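Local coordinates for HEPN domain-containing protein (Thermotoga maritima, PDB 1O3U), which is of unknown function but consists largely of a helical HEPN domain and forms a two-chain assembly, its family being probably linked to nucleotide- or nucleic-acid-related processes, at residues H25-G30 with I112-L117; Q40-K45 with N119-I124; Y61-F66 with D82-L87; F74-E79 with I125-D130. All blocks are in the same frame, centred on the assembly; numbering follows the deposited sequence.

Contact 1: residues H25-G30 with I112-L117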
# COMPACT_ATOMS: atom_id res chain seq x y z
N HIS A 25 9.91 -2.03 9.38
CA HIS A 25 11.02 -1.11 9.12
C HIS A 25 10.73 0.25 9.69
O HIS A 25 11.58 0.85 10.37
CB HIS A 25 11.25 -1.00 7.62
CG HIS A 25 12.49 -0.23 7.27
ND1 HIS A 25 12.44 1.08 6.85
CD2 HIS A 25 13.79 -0.58 7.28
CE1 HIS A 25 13.67 1.50 6.60
NE2 HIS A 25 14.51 0.51 6.86
N ASP A 26 9.52 0.76 9.43
CA ASP A 26 9.09 2.05 9.99
C ASP A 26 9.08 1.98 11.53
O ASP A 26 9.54 2.92 12.19
CB ASP A 26 7.71 2.46 9.50
CG ASP A 26 7.73 3.03 8.07
OD1 ASP A 26 8.71 3.71 7.67
OD2 ASP A 26 6.80 2.84 7.31
N LEU A 27 8.58 0.87 12.09
CA LEU A 27 8.59 0.70 13.53
C LEU A 27 10.00 0.82 14.12
O LEU A 27 10.20 1.50 15.13
CB LEU A 27 7.97 -0.62 13.91
CG LEU A 27 7.87 -0.96 15.39
CD1 LEU A 27 7.07 0.12 16.15
CD2 LEU A 27 7.21 -2.31 15.50
N GLU A 28 10.96 0.15 13.47
CA GLU A 28 12.35 0.04 13.97
C GLU A 28 12.95 1.43 14.04
O GLU A 28 13.75 1.73 14.95
CB GLU A 28 13.16 -0.90 13.06
CG GLU A 28 14.69 -0.81 13.16
CD GLU A 28 15.44 -1.59 12.07
OE1 GLU A 28 14.80 -2.28 11.23
OE2 GLU A 28 16.70 -1.49 12.04
N HIS A 29 12.54 2.30 13.13
CA HIS A 29 13.09 3.64 13.02
C HIS A 29 12.26 4.72 13.74
O HIS A 29 12.60 5.91 13.66
CB HIS A 29 13.32 3.98 11.56
CG HIS A 29 14.40 3.16 10.93
ND1 HIS A 29 15.74 3.50 11.01
CD2 HIS A 29 14.34 2.01 10.22
CE1 HIS A 29 16.45 2.59 10.38
NE2 HIS A 29 15.63 1.68 9.88
N GLY A 30 11.23 4.30 14.48
CA GLY A 30 10.46 5.18 15.33
C GLY A 30 9.36 5.91 14.59
O GLY A 30 8.81 6.87 15.12
N ILE A 112 4.24 1.20 21.77
CA ILE A 112 3.43 0.04 22.10
C ILE A 112 2.24 -0.11 21.15
O ILE A 112 1.94 -1.21 20.66
CB ILE A 112 2.94 0.14 23.59
CG1 ILE A 112 4.15 0.05 24.52
CG2 ILE A 112 1.95 -0.96 23.86
CD1 ILE A 112 3.90 0.41 25.94
N GLU A 113 1.59 1.00 20.88
CA GLU A 113 0.44 1.03 20.00
C GLU A 113 0.82 0.56 18.59
O GLU A 113 0.10 -0.28 17.99
CB GLU A 113 -0.17 2.43 20.00
CG GLU A 113 -1.41 2.58 19.14
CD GLU A 113 -1.87 4.03 19.04
OE1 GLU A 113 -1.05 4.89 18.64
OE2 GLU A 113 -3.03 4.30 19.38
N ALA A 114 1.96 1.05 18.08
CA ALA A 114 2.45 0.67 16.75
C ALA A 114 2.84 -0.81 16.74
O ALA A 114 2.52 -1.51 15.77
CB ALA A 114 3.60 1.53 16.33
N GLU A 115 3.52 -1.30 17.77
CA GLU A 115 3.86 -2.73 17.86
C GLU A 115 2.62 -3.60 17.82
O GLU A 115 2.60 -4.61 17.15
CB GLU A 115 4.62 -3.10 19.12
CG GLU A 115 6.11 -3.07 19.00
CD GLU A 115 6.80 -3.43 20.31
OE1 GLU A 115 6.54 -4.53 20.86
OE2 GLU A 115 7.60 -2.59 20.78
N ARG A 116 1.60 -3.20 18.57
CA ARG A 116 0.32 -3.87 18.63
C ARG A 116 -0.30 -3.99 17.22
O ARG A 116 -0.76 -5.08 16.80
CB ARG A 116 -0.60 -3.08 19.59
CG ARG A 116 -1.74 -3.78 20.10
CD ARG A 116 -2.18 -3.28 21.48
NE ARG A 116 -2.48 -1.85 21.50
CZ ARG A 116 -3.53 -1.30 20.90
NH1 ARG A 116 -4.38 -2.06 20.23
NH2 ARG A 116 -3.73 0.01 20.95
N LEU A 117 -0.35 -2.87 16.53
CA LEU A 117 -0.98 -2.85 15.21
C LEU A 117 -0.19 -3.70 14.20
O LEU A 117 -0.76 -4.35 13.32
CB LEU A 117 -1.17 -1.42 14.72
CG LEU A 117 -2.06 -0.56 15.61
CD1 LEU A 117 -2.16 0.84 15.08
CD2 LEU A 117 -3.42 -1.20 15.72

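Contact 2: residues Q40-K45 with N119-I124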
# COMPACT_ATOMS: atom_id res chain seq x y z
N GLN A 40 -2.25 -1.39 8.31
CA GLN A 40 -3.60 -1.35 7.75
C GLN A 40 -3.59 -1.93 6.33
O GLN A 40 -4.39 -2.79 6.01
CB GLN A 40 -4.14 0.09 7.69
CG GLN A 40 -4.49 0.71 8.96
CD GLN A 40 -4.94 2.17 8.77
OE1 GLN A 40 -4.37 2.90 7.94
NE2 GLN A 40 -5.96 2.57 9.50
N GLN A 41 -2.67 -1.44 5.49
CA GLN A 41 -2.53 -1.91 4.11
C GLN A 41 -2.21 -3.41 4.00
O GLN A 41 -2.81 -4.13 3.18
CB GLN A 41 -1.50 -1.06 3.37
CG GLN A 41 -1.85 0.43 3.32
CD GLN A 41 -3.00 0.69 2.38
OE1 GLN A 41 -3.05 0.10 1.28
NE2 GLN A 41 -3.94 1.53 2.80
N ALA A 42 -1.31 -3.88 4.86
CA ALA A 42 -0.92 -5.29 4.88
C ALA A 42 -2.14 -6.16 5.18
O ALA A 42 -2.35 -7.17 4.53
CB ALA A 42 0.13 -5.52 5.88
N ALA A 43 -2.93 -5.75 6.18
CA ALA A 43 -4.10 -6.56 6.60
C ALA A 43 -5.16 -6.57 5.48
O ALA A 43 -5.73 -7.61 5.14
CB ALA A 43 -4.68 -6.01 7.87
N GLU A 44 -5.41 -5.42 4.90
CA GLU A 44 -6.30 -5.31 3.73
C GLU A 44 -5.92 -6.24 2.58
O GLU A 44 -6.77 -6.98 2.03
CB GLU A 44 -6.31 -3.85 3.24
CG GLU A 44 -7.01 -2.91 4.17
CD GLU A 44 -7.12 -1.49 3.64
OE1 GLU A 44 -7.16 -1.29 2.38
OE2 GLU A 44 -7.24 -0.59 4.53
N LYS A 45 -4.66 -6.21 2.20
CA LYS A 45 -4.18 -7.01 1.10
C LYS A 45 -4.30 -8.51 1.42
O LYS A 45 -4.64 -9.30 0.54
CB LYS A 45 -2.76 -6.60 0.70
CG LYS A 45 -2.68 -5.20 0.05
CD LYS A 45 -1.31 -4.91 -0.51
CE LYS A 45 -1.20 -3.53 -1.17
NZ LYS A 45 -0.62 -2.46 -0.31
N ASN A 119 1.63 -6.32 15.02
CA ASN A 119 1.30 -7.68 15.39
C ASN A 119 -0.07 -8.11 14.89
O ASN A 119 -0.25 -9.23 14.45
CB ASN A 119 1.39 -7.90 16.89
CG ASN A 119 2.80 -7.79 17.41
OD1 ASN A 119 3.78 -7.84 16.65
ND2 ASN A 119 2.91 -7.61 18.76
N TYR A 120 -1.04 -7.22 14.98
CA TYR A 120 -2.40 -7.51 14.52
C TYR A 120 -2.38 -7.81 13.03
O TYR A 120 -3.05 -8.73 12.61
CB TYR A 120 -3.36 -6.37 14.76
CG TYR A 120 -3.68 -6.08 16.21
CD1 TYR A 120 -3.30 -6.94 17.22
CD2 TYR A 120 -4.46 -4.96 16.55
CE1 TYR A 120 -3.60 -6.67 18.54
CE2 TYR A 120 -4.78 -4.70 17.84
CZ TYR A 120 -4.35 -5.55 18.84
OH TYR A 120 -4.67 -5.29 20.15
N ALA A 121 -1.64 -7.02 12.25
CA ALA A 121 -1.60 -7.23 10.81
C ALA A 121 -0.94 -8.59 10.50
O ALA A 121 -1.43 -9.36 9.68
CB ALA A 121 -0.84 -6.12 10.15
N GLU A 122 0.16 -8.86 11.17
CA GLU A 122 0.79 -10.14 11.08
C GLU A 122 -0.12 -11.34 11.42
O GLU A 122 -0.12 -12.35 10.71
CB GLU A 122 2.04 -10.16 11.94
CG GLU A 122 2.89 -11.42 11.76
CD GLU A 122 4.34 -11.14 12.15
OE1 GLU A 122 4.57 -10.44 13.17
OE2 GLU A 122 5.26 -11.57 11.44
N LYS A 123 -0.90 -11.21 12.50
CA LYS A 123 -1.88 -12.19 12.87
C LYS A 123 -2.90 -12.44 11.77
O LYS A 123 -3.21 -13.58 11.43
CB LYS A 123 -2.54 -11.72 14.16
CG LYS A 123 -3.06 -12.72 15.02
CD LYS A 123 -3.11 -12.13 16.46
CE LYS A 123 -3.58 -13.10 17.43
NZ LYS A 123 -4.24 -12.42 18.57
N ILE A 124 -3.41 -11.35 11.19
CA ILE A 124 -4.36 -11.46 10.10
C ILE A 124 -3.73 -12.13 8.88
O ILE A 124 -4.37 -13.03 8.24
CB ILE A 124 -4.98 -10.08 9.80
CG1 ILE A 124 -5.92 -9.67 10.94
CG2 ILE A 124 -5.74 -10.10 8.47
CD1 ILE A 124 -6.41 -8.20 10.89

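Contact 3: residues Y61-F66 with D82-L87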
# COMPACT_ATOMS: atom_id res chain seq x y z
N TYR A 61 -13.32 -0.83 1.70
CA TYR A 61 -11.98 -0.31 1.85
C TYR A 61 -11.36 -0.97 3.04
O TYR A 61 -10.21 -1.38 2.99
CB TYR A 61 -12.07 1.20 1.97
CG TYR A 61 -12.89 1.78 0.84
CD1 TYR A 61 -12.39 1.78 -0.47
CD2 TYR A 61 -14.17 2.27 1.05
CE1 TYR A 61 -13.14 2.30 -1.54
CE2 TYR A 61 -14.92 2.79 0.00
CZ TYR A 61 -14.41 2.80 -1.29
OH TYR A 61 -15.16 3.32 -2.32
N SER A 62 -12.14 -1.12 4.10
CA SER A 62 -11.58 -1.38 5.39
C SER A 62 -11.39 -2.88 5.60
O SER A 62 -12.04 -3.70 4.98
CB SER A 62 -12.46 -0.76 6.47
OG SER A 62 -13.65 -1.49 6.64
N VAL A 63 -10.49 -3.22 6.50
CA VAL A 63 -10.32 -4.61 6.94
C VAL A 63 -11.57 -5.13 7.61
O VAL A 63 -11.97 -6.24 7.31
CB VAL A 63 -9.09 -4.78 7.85
CG1 VAL A 63 -8.88 -6.24 8.23
CG2 VAL A 63 -7.89 -4.24 7.14
N PRO A 64 -12.24 -4.36 8.48
CA PRO A 64 -13.55 -4.78 8.97
C PRO A 64 -14.54 -5.07 7.85
O PRO A 64 -15.26 -6.05 8.00
CB PRO A 64 -14.02 -3.61 9.83
CG PRO A 64 -12.83 -2.97 10.25
CD PRO A 64 -11.86 -3.08 9.10
N ASP A 65 -14.53 -4.29 6.75
CA ASP A 65 -15.43 -4.51 5.62
C ASP A 65 -15.18 -5.91 5.06
O ASP A 65 -16.09 -6.72 4.96
CB ASP A 65 -15.24 -3.49 4.48
CG ASP A 65 -15.83 -2.13 4.77
OD1 ASP A 65 -16.71 -2.01 5.66
OD2 ASP A 65 -15.47 -1.11 4.13
N PHE A 66 -13.93 -6.20 4.72
CA PHE A 66 -13.62 -7.46 4.06
C PHE A 66 -13.81 -8.66 4.99
O PHE A 66 -14.34 -9.68 4.58
CB PHE A 66 -12.19 -7.45 3.52
CG PHE A 66 -11.88 -6.31 2.58
CD1 PHE A 66 -12.70 -6.00 1.52
CD2 PHE A 66 -10.69 -5.61 2.72
CE1 PHE A 66 -12.37 -4.98 0.65
CE2 PHE A 66 -10.37 -4.57 1.84
CZ PHE A 66 -11.22 -4.27 0.81
N ASP A 82 -11.86 -7.91 16.20
CA ASP A 82 -11.41 -6.90 17.17
C ASP A 82 -10.13 -6.21 16.68
O ASP A 82 -10.04 -4.99 16.68
CB ASP A 82 -11.13 -7.51 18.55
CG ASP A 82 -12.39 -7.74 19.38
OD1 ASP A 82 -12.29 -8.25 20.53
OD2 ASP A 82 -13.53 -7.42 18.95
N HIS A 83 -9.14 -6.99 16.27
CA HIS A 83 -7.90 -6.40 15.75
C HIS A 83 -8.15 -5.55 14.51
O HIS A 83 -7.54 -4.48 14.34
CB HIS A 83 -6.88 -7.48 15.37
CG HIS A 83 -6.44 -8.35 16.51
ND1 HIS A 83 -6.66 -8.04 17.83
CD2 HIS A 83 -5.76 -9.53 16.51
CE1 HIS A 83 -6.17 -9.00 18.60
NE2 HIS A 83 -5.58 -9.89 17.82
N ALA A 84 -9.03 -6.03 13.65
CA ALA A 84 -9.35 -5.34 12.41
C ALA A 84 -9.92 -3.98 12.72
O ALA A 84 -9.61 -3.01 12.06
CB ALA A 84 -10.31 -6.13 11.59
N LEU A 85 -10.74 -3.91 13.74
CA LEU A 85 -11.39 -2.65 14.08
C LEU A 85 -10.37 -1.67 14.61
O LEU A 85 -10.45 -0.50 14.29
CB LEU A 85 -12.52 -2.88 15.06
CG LEU A 85 -13.67 -3.57 14.31
CD1 LEU A 85 -14.55 -4.36 15.29
CD2 LEU A 85 -14.47 -2.56 13.52
N GLU A 86 -9.37 -2.16 15.35
CA GLU A 86 -8.28 -1.32 15.81
C GLU A 86 -7.44 -0.80 14.65
O GLU A 86 -6.99 0.35 14.64
CB GLU A 86 -7.39 -2.06 16.79
CG GLU A 86 -8.09 -2.44 18.07
CD GLU A 86 -8.18 -1.30 19.05
OE1 GLU A 86 -7.13 -0.73 19.40
OE2 GLU A 86 -9.31 -0.98 19.46
N LEU A 87 -7.22 -1.66 13.66
CA LEU A 87 -6.43 -1.30 12.49
C LEU A 87 -7.14 -0.30 11.62
O LEU A 87 -6.51 0.49 10.92
CB LEU A 87 -6.16 -2.53 11.66
CG LEU A 87 -5.01 -3.39 12.12
CD1 LEU A 87 -5.19 -4.81 11.52
CD2 LEU A 87 -3.69 -2.71 11.68

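Contact 4: residues F74-E79 with I125-D130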
# COMPACT_ATOMS: atom_id res chain seq x y z
N PHE A 74 -16.57 -18.24 5.84
CA PHE A 74 -15.63 -18.81 6.81
C PHE A 74 -15.84 -18.25 8.20
O PHE A 74 -16.15 -17.10 8.35
CB PHE A 74 -14.17 -18.53 6.39
CG PHE A 74 -13.88 -18.99 4.98
CD1 PHE A 74 -13.84 -20.35 4.69
CD2 PHE A 74 -13.72 -18.09 3.97
CE1 PHE A 74 -13.62 -20.80 3.40
CE2 PHE A 74 -13.50 -18.53 2.65
CZ PHE A 74 -13.45 -19.89 2.37
N GLU A 75 -15.59 -19.07 9.20
CA GLU A 75 -15.61 -18.60 10.55
C GLU A 75 -14.40 -17.71 10.83
O GLU A 75 -13.24 -18.13 10.66
CB GLU A 75 -15.65 -19.78 11.53
CG GLU A 75 -15.49 -19.42 12.99
CD GLU A 75 -16.61 -18.56 13.53
OE1 GLU A 75 -17.59 -18.33 12.81
OE2 GLU A 75 -16.49 -18.07 14.68
N ILE A 76 -14.67 -16.48 11.23
CA ILE A 76 -13.62 -15.51 11.58
C ILE A 76 -13.62 -15.31 13.09
O ILE A 76 -14.62 -14.82 13.66
CB ILE A 76 -13.87 -14.14 10.94
CG1 ILE A 76 -14.02 -14.25 9.41
CG2 ILE A 76 -12.77 -13.16 11.38
CD1 ILE A 76 -12.89 -14.94 8.67
N PRO A 77 -12.51 -15.63 13.73
CA PRO A 77 -12.43 -15.47 15.18
C PRO A 77 -12.71 -14.02 15.59
O PRO A 77 -12.34 -13.06 14.88
CB PRO A 77 -11.00 -15.88 15.51
CG PRO A 77 -10.51 -16.65 14.33
CD PRO A 77 -11.24 -16.13 13.15
N GLU A 78 -13.40 -13.89 16.71
CA GLU A 78 -13.79 -12.61 17.24
C GLU A 78 -12.60 -11.72 17.45
O GLU A 78 -12.67 -10.53 17.16
CB GLU A 78 -14.54 -12.80 18.57
CG GLU A 78 -15.06 -11.51 19.17
CD GLU A 78 -15.44 -11.67 20.63
OE1 GLU A 78 -16.66 -11.81 20.89
OE2 GLU A 78 -14.53 -11.69 21.50
N GLU A 79 -11.51 -12.27 17.97
CA GLU A 79 -10.32 -11.47 18.24
C GLU A 79 -9.71 -10.87 16.99
O GLU A 79 -9.13 -9.81 17.06
CB GLU A 79 -9.27 -12.26 19.02
CG GLU A 79 -8.37 -13.17 18.22
CD GLU A 79 -7.59 -14.09 19.13
OE1 GLU A 79 -8.25 -14.98 19.70
OE2 GLU A 79 -6.35 -13.91 19.29
N ILE A 125 -2.52 -11.69 8.52
CA ILE A 125 -1.79 -12.33 7.43
C ILE A 125 -1.65 -13.86 7.64
O ILE A 125 -1.93 -14.63 6.73
CB ILE A 125 -0.43 -11.69 7.23
CG1 ILE A 125 -0.59 -10.29 6.67
CG2 ILE A 125 0.48 -12.61 6.37
CD1 ILE A 125 0.74 -9.45 6.74
N ARG A 126 -1.26 -14.29 8.83
CA ARG A 126 -1.03 -15.70 9.14
C ARG A 126 -2.37 -16.48 9.15
O ARG A 126 -2.44 -17.60 8.66
CB ARG A 126 -0.30 -15.82 10.47
CG ARG A 126 1.15 -15.31 10.39
CD ARG A 126 1.89 -15.38 11.71
NE ARG A 126 3.32 -15.19 11.52
CZ ARG A 126 4.19 -15.07 12.51
NH1 ARG A 126 3.80 -15.13 13.77
NH2 ARG A 126 5.46 -14.92 12.24
N PHE A 127 -3.43 -15.85 9.62
CA PHE A 127 -4.78 -16.45 9.53
C PHE A 127 -5.21 -16.69 8.07
O PHE A 127 -5.72 -17.80 7.69
CB PHE A 127 -5.80 -15.56 10.19
CG PHE A 127 -7.20 -16.10 10.09
CD1 PHE A 127 -7.63 -17.08 10.92
CD2 PHE A 127 -8.08 -15.59 9.14
CE1 PHE A 127 -8.95 -17.56 10.83
CE2 PHE A 127 -9.37 -16.06 9.05
CZ PHE A 127 -9.80 -17.04 9.89
N CYS A 128 -5.07 -15.65 7.25
CA CYS A 128 -5.33 -15.76 5.83
C CYS A 128 -4.44 -16.81 5.14
O CYS A 128 -4.94 -17.58 4.31
CB CYS A 128 -5.19 -14.41 5.13
SG CYS A 128 -6.40 -13.20 5.67
N GLU A 129 -3.16 -16.86 5.50
CA GLU A 129 -2.26 -17.93 5.01
C GLU A 129 -2.81 -19.32 5.36
O GLU A 129 -2.88 -20.21 4.51
CB GLU A 129 -0.83 -17.76 5.56
CG GLU A 129 -0.05 -16.68 4.89
CD GLU A 129 1.29 -16.38 5.49
OE1 GLU A 129 1.51 -16.78 6.67
OE2 GLU A 129 2.11 -15.73 4.80
N ASP A 130 -3.22 -19.49 6.61
CA ASP A 130 -3.78 -20.74 7.10
C ASP A 130 -5.04 -21.13 6.33
O ASP A 130 -5.21 -22.30 5.98
CB ASP A 130 -4.07 -20.67 8.60
CG ASP A 130 -2.80 -20.66 9.46
OD1 ASP A 130 -1.66 -20.71 8.89
OD2 ASP A 130 -2.85 -20.65 10.72

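Contact 1: residues H25-G30 with I112-L117
Leu27, on the last turn of helix 11-28, meets Ala114 and Glu115 of helix 104-132 in a helix-to-helix contact of the all-helical HEPN fold. The isobutyl group reaches across the interface and uses its two methyls separately. CD1 meets the CB methyl of Ala114 at 3.7 Å, while CD2 rests on the aliphatic stem of Glu115, 3.7 Å from its CG. The Leu27 and Glu115 side chains cross at about a right angle, and the leucine touches the glutamate near its base, at CG. This reach depends on CG standing anti to the Leu27 backbone N (chi1 -179°), which carries both methyls forward onto helix 104-132. Alanine suits the facing position because its single methyl covers the leucine without pushing the helices apart. Glutamate suits the more open edge of the contact: CB and CG supply apolar surface, and its OE2 forms a salt bridge with Arg111. Replacing Leu27 by an alanine here would probably open a gap facing the Ala114 methyl and leave the Glu115 stem without its apolar cover. Leu27 also touches Tyr32 of helix 32-54, and Leu117 packs on Cys36, the disulfide partner of Cys91. Asp26 faces the dimer interface, its OD2 hydrogen-bonded to His22 NE2 of the second subunit. The helix that presents Leu27 stops directly afterwards in a Schellman motif, in which Gly30 adopts the positive phi that glycine tolerates easily, Phe31 N returns to Asp26 O, and Gly30 N bonds to Leu27 O at 3.1 Å.

Contact 2: residues Q40-K45 with N119-I124
Ala43 and Ala121 bring helices 32-54 and 104-132 together, their CA atoms 4.9 Å apart. The cross-helix interactions are all apolar. Ala43 CB lies 4.4 Å from Ala121 CA, close against the backbone itself, and one residue earlier Ala42 CB meets Ala121 CB. Ile124, one turn beyond Ala121, adds the larger group: its CD1 touches Ala43 CB at 4.1 Å. Its CG1 branch stands anti to the carbonyl carbon (chi1 -71°) and its CG2 branch anti to the backbone N, which spreads two arms over Ala43, with CG2 4.2 Å from Ala43 O. Alanine is the natural residue on this seam, since a methyl lets the axes of the short segments come within 8.5 Å. These axes differ in direction by only 11°, and this nearly parallel pair runs through the middle of the HEPN helical bundle, close to the centre of the chain. Val63 of helix 63-70 and Leu87 of helix 78-88 both touch Ala43 and Ile124. Polar interactions belong to other faces of the two helices. Lys45 NZ has a salt bridge to Asp19 and a hydrogen bond to Gln41 OE1 of the second subunit, while Lys123 NZ forms a salt bridge with Glu79 OE2 and a hydrogen bond with His83 NE2. Aromatic stacking comes from Tyr120, whose ring lies against that of His83.

Contact 3: residues Y61-F66 with D82-L87
Pro64 and Ala84 mark the closest backbone approach, with CA atoms 5.5 Å apart, where the first turn of helix 63-70 meets the middle of helix 78-88. Val63 and Pro64 share the Ala84 methyl: Val63 CG1 touches Ala84 CB at 3.7 Å, and Pro64 CD lies 4.2 Å from the same CB. The proline ring also lies against the backbone, its CG 3.7 Å from Ala84 O. Toward solvent, the exposed Leu85 starts away from helix 63-70 but bends back, and its CD2 meets Pro64 CG at 3.7 Å. The torsion that sets CG of Leu85 anti to its carbonyl carbon (chi1 -72°) directs the branch on this return path. Pro64 suits the first turn of a helix, where its missing N-H costs no bond, and Ala84 is small enough for the ring to approach. That turn is fixed by an N-terminal capping box: Asp65 N donates to Ser62 OG at 2.9 Å, and Ser62 N returns a weak bond to Asp65 OD2. The same carboxylate oxygen accepts from Tyr61 N through its anti lone pair, the N-H...O angle being 155°. In the helical HEPN domain these two short helices lie beside the long ones, and Phe66 of the same turn packs on Val47 and Lys48. On the other segment, Glu86 OE1 forms a salt bridge with Arg116 NH1.

Contact 4: residues F74-E79 with I125-D130
Phe127 projects from helix 104-132 and presses the far end of its ring against the chain at Glu75, Ile76 and Pro77. Pro77 comes nearest, its CD 3.6 Å from Phe127 CE1, with CG also close to that atom. On the same side of the ring plane, Ile76 CD1 approaches Phe127 CE2 at 3.7 Å, the two side chains crossing at roughly a right angle. Glu75 O lies at the ring edge, near its plane and 3.7 Å from CZ, where a carbonyl oxygen probably finds the slightly positive C-H rim favourable. The extended reach of the phenylalanine follows from CG standing anti to the backbone N (chi1 178°). Replacing Phe127 by an alanine would probably leave a gap beside Pro77 and deprive the Ile76 methyl of its apolar partner. Proline suits its place twice over: its ring gives Phe127 an apolar surface, and its restricted phi stiffens the linker, where as N-cap residue it directly precedes helix 78-88. Ile76 also rests on Ser71, and Phe74 on Ile135. In this surface contact of the all-helical HEPN domain, the linker lies against helix 104-132 through Phe127 and against Met54 of helix 32-54 through Phe74, while the neighbours of Phe127 pack inward, Cys128 on Val47 and Val50 of helix 32-54, Ile125 on Ala46 there and on Leu20 of helix 11-28.

In the fold
From the N terminus, helix 11-28 meets the late helix 104-132 in contact 1, closing a loop of 81 residues. Helix 32-54 follows and meets the same late helix in contact 2, two turns further along it, spanning 73 residues, so the two contacts cross in chain order. Contact 3 closes a short loop of 15 residues between helices 63-70 and 78-88 and is nested inside both. Contact 4 starts within that short loop, spans 45 residues and ends on helix 104-132, and therefore crosses all three others. Contact 3 ties the two short helices together, and contact 4 ties the linker between them to helix 104-132, which also carries one side of contacts 1 and 2.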